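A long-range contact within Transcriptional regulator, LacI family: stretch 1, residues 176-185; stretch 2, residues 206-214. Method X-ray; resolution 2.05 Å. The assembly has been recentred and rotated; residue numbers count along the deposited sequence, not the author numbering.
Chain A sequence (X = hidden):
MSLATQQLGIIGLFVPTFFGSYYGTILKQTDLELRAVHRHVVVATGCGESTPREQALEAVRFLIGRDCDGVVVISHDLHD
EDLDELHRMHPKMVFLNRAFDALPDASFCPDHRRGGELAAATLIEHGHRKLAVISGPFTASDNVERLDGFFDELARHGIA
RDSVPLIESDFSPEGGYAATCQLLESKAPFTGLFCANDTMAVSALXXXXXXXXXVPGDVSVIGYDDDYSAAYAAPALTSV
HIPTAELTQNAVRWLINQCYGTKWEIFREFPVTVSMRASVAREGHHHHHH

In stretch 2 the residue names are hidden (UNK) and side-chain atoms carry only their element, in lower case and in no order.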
# COMPACT_ATOMS: atom_id res chain seq x y z
N GLY A 176 1.88 12.56 9.28
CA GLY A 176 3.30 12.78 9.27
C GLY A 176 3.66 14.12 8.66
O GLY A 176 4.57 14.80 9.13
N TYR A 177 2.95 14.51 7.61
CA TYR A 177 3.21 15.78 6.94
C TYR A 177 2.92 16.94 7.88
O TYR A 177 3.73 17.86 8.01
CB TYR A 177 2.34 15.92 5.69
CG TYR A 177 2.64 17.16 4.89
CD1 TYR A 177 3.78 17.24 4.10
CD2 TYR A 177 1.78 18.27 4.92
CE1 TYR A 177 4.06 18.39 3.35
CE2 TYR A 177 2.05 19.42 4.19
CZ TYR A 177 3.20 19.47 3.40
OH TYR A 177 3.49 20.62 2.68
N ALA A 178 1.77 16.88 8.53
CA ALA A 178 1.36 17.92 9.46
C ALA A 178 2.30 17.98 10.66
O ALA A 178 2.59 19.06 11.19
CB ALA A 178 -0.07 17.65 9.94
N ALA A 179 2.78 16.83 11.11
CA ALA A 179 3.67 16.79 12.25
C ALA A 179 5.03 17.39 11.90
O ALA A 179 5.65 18.06 12.73
CB ALA A 179 3.83 15.35 12.74
N THR A 180 5.48 17.17 10.67
CA THR A 180 6.76 17.73 10.25
C THR A 180 6.63 19.25 10.21
O THR A 180 7.52 19.97 10.66
CB THR A 180 7.22 17.21 8.87
OG1 THR A 180 7.37 15.78 8.91
CG2 THR A 180 8.56 17.81 8.50
N CYS A 181 5.51 19.73 9.68
CA CYS A 181 5.28 21.17 9.60
C CYS A 181 5.25 21.79 11.00
O CYS A 181 5.86 22.83 11.24
CB CYS A 181 3.96 21.46 8.88
SG CYS A 181 4.02 21.03 7.14
N GLN A 182 4.55 21.14 11.92
CA GLN A 182 4.45 21.64 13.28
C GLN A 182 5.86 21.73 13.89
O GLN A 182 6.17 22.69 14.61
CB GLN A 182 3.57 20.72 14.13
CG GLN A 182 3.29 21.25 15.54
CD GLN A 182 2.47 20.28 16.39
OE1 GLN A 182 1.42 19.79 15.97
NE2 GLN A 182 2.94 20.02 17.60
N LEU A 183 6.70 20.75 13.58
CA LEU A 183 8.06 20.72 14.10
C LEU A 183 8.89 21.89 13.58
O LEU A 183 9.52 22.60 14.36
CB LEU A 183 8.73 19.40 13.73
CG LEU A 183 10.21 19.25 14.09
CD1 LEU A 183 10.40 19.34 15.60
CD2 LEU A 183 10.72 17.92 13.55
N LEU A 184 8.89 22.08 12.27
CA LEU A 184 9.65 23.17 11.64
C LEU A 184 9.18 24.55 12.08
O LEU A 184 9.98 25.49 12.21
CB LEU A 184 9.53 23.08 10.12
CG LEU A 184 10.12 21.81 9.52
CD1 LEU A 184 9.79 21.72 8.04
CD2 LEU A 184 11.62 21.82 9.74
N GLU A 185 7.87 24.67 12.29
CA GLU A 185 7.25 25.92 12.71
C GLU A 185 7.64 26.25 14.15
O GLU A 185 7.73 27.43 14.52
CB GLU A 185 5.73 25.81 12.60
CG GLU A 185 5.18 25.90 11.17
CD GLU A 185 3.72 25.42 11.05
OE1 GLU A 185 3.00 25.42 12.07
OE2 GLU A 185 3.30 25.05 9.93
N UNK A 206 9.06 14.64 2.29
CA UNK A 206 8.28 15.41 1.33
C UNK A 206 8.35 16.89 1.67
O UNK A 206 8.57 17.71 0.80
c UNK A 206 6.83 14.95 1.32
N UNK A 207 8.15 17.20 2.95
CA UNK A 207 8.18 18.58 3.42
C UNK A 207 9.57 19.17 3.28
O UNK A 207 9.73 20.26 2.74
c UNK A 207 7.73 18.65 4.89
n UNK A 207 5.96 23.19 2.99
c UNK A 207 6.86 20.96 4.47
n UNK A 207 6.63 22.29 5.01
c UNK A 207 6.20 23.33 4.29
c UNK A 207 7.62 20.06 5.44
n UNK A 207 6.02 24.51 4.87
N UNK A 208 10.58 18.45 3.76
CA UNK A 208 11.95 18.91 3.67
C UNK A 208 12.33 19.26 2.23
O UNK A 208 13.03 20.23 1.99
c UNK A 208 12.11 18.51 6.49
c UNK A 208 13.39 16.30 7.64
c UNK A 208 12.82 17.62 5.68
c UNK A 208 13.46 16.53 6.26
c UNK A 208 12.67 17.19 8.45
c UNK A 208 12.91 17.84 4.19
c UNK A 208 12.03 18.30 7.88
N UNK A 209 11.87 18.46 1.28
CA UNK A 209 12.18 18.70 -0.13
C UNK A 209 11.50 19.98 -0.61
O UNK A 209 12.08 20.75 -1.37
c UNK A 209 11.59 18.39 -3.38
n UNK A 209 12.29 18.82 -4.42
c UNK A 209 12.31 17.45 -2.41
c UNK A 209 11.75 17.50 -0.98
o UNK A 209 10.41 18.69 -3.19
N UNK A 210 10.28 20.21 -0.13
CA UNK A 210 9.53 21.41 -0.51
C UNK A 210 10.22 22.69 -0.01
O UNK A 210 10.11 23.74 -0.64
c UNK A 210 7.26 20.20 -0.46
o UNK A 210 5.56 20.86 1.11
n UNK A 210 5.03 19.27 -0.37
c UNK A 210 8.10 21.36 0.05
c UNK A 210 5.87 20.14 0.16
N UNK A 211 10.94 22.60 1.11
CA UNK A 211 11.60 23.77 1.69
C UNK A 211 13.10 23.88 1.43
O UNK A 211 13.75 24.79 1.94
c UNK A 211 9.85 23.90 3.59
c UNK A 211 9.29 25.24 3.18
c UNK A 211 11.33 23.82 3.19
c UNK A 211 9.70 23.68 5.10
N UNK A 212 13.64 22.95 0.66
CA UNK A 212 15.06 23.01 0.37
C UNK A 212 15.94 22.50 1.50
O UNK A 212 17.14 22.78 1.52
N UNK A 213 15.35 21.76 2.44
CA UNK A 213 16.10 21.20 3.55
C UNK A 213 16.60 19.84 3.08
O UNK A 213 15.82 18.90 2.92
c UNK A 213 15.21 21.00 4.79
c UNK A 213 13.57 22.31 6.24
c UNK A 213 14.73 22.37 5.28
c UNK A 213 15.97 20.25 5.87
N UNK A 214 17.91 19.74 2.85
CA UNK A 214 18.50 18.51 2.36
C UNK A 214 18.59 17.36 3.36
O UNK A 214 18.80 17.55 4.56
c UNK A 214 19.88 18.80 1.76
o UNK A 214 20.71 19.46 2.71

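Position 206 carries a single side-chain carbon, CB, directed toward the first helix, with the CB of position 206 4.7 Å from Y177 CD1, its nearest approach. One carbon makes it alanine, A206, a small residue in a buried place.

Position 207 has three carbons, a nitrogen, and then a carbon bearing two more nitrogens. This long arm fits as a knob among Y177, T180, C181 and L184. A guanidinium at its end means arginine, R207. R207 CB lies 3.8 Å from T180 CG2, R207 CG 3.8 Å from L184 CD1, and R207 NE 3.6 Å from C181 SG. Arginine suits a partly exposed groove because its methylenes can pack while its charged end reaches on toward polar atoms.

Position 208 shows one carbon followed by a six-carbon ring with no oxygen. Its CA-to-CB bond points sideways, yet the ring comes nearer, one carbon lying close to T180 CG2 and L184 CD2. It is phenylalanine, F208, with F208 CE2 3.6 Å from T180 CG2 and 4.0 Å from L184 CD2. A flat apolar ring is at home in this buried setting.

Position 209 has three carbons, the third carrying one oxygen and one nitrogen, out of reach of stretch 1. It is glutamine, Q209, partly exposed, where a polar amide is readily accommodated.

Position 210 repeats that pattern, but its amide reaches Y177: this is glutamine Q210. Y177 OH donates a hydrogen bond to Q210 OE1 at 2.6 Å, near the plane of the tyrosine ring at its edge. R207 NH1 donates to the same Q210 OE1 at 3.0 Å, so one carbonyl oxygen accepts from both helices.

Position 211 has four carbons forked at the second, a terminal one meeting a methyl of L184: leucine. L211 CD1 packs 3.5 Å from L184 CD1, covering apolar surface.

Position 212 has no side-chain atoms and is glycine, G212. Its positive phi belongs to a Schellman motif, and a CB here would jam against the preceding carbonyl oxygen.

Position 213 has four carbons forked at the first; its two-carbon arm carries an apolar methyl to L184. This is isoleucine, with I213 CD1 4.0 Å from L184 CD2 and I213 N bonded back to F208 O at 2.8 Å.

Position 214, one carbon and one oxygen, is out of reach of stretch 1: serine S214, its small hydroxyl suiting a partly exposed loop and hydrogen-bonded elsewhere in the structure.

The helix axes approach to 10.0 Å at 50°. R207 fills the groove, L184 gathers apolar contacts from F208, L211 and I213, and the Y177–Q210 hydrogen bond, braced by R207, adds a polar link.

Stretch 2 (206-214) ARFQQLGIS
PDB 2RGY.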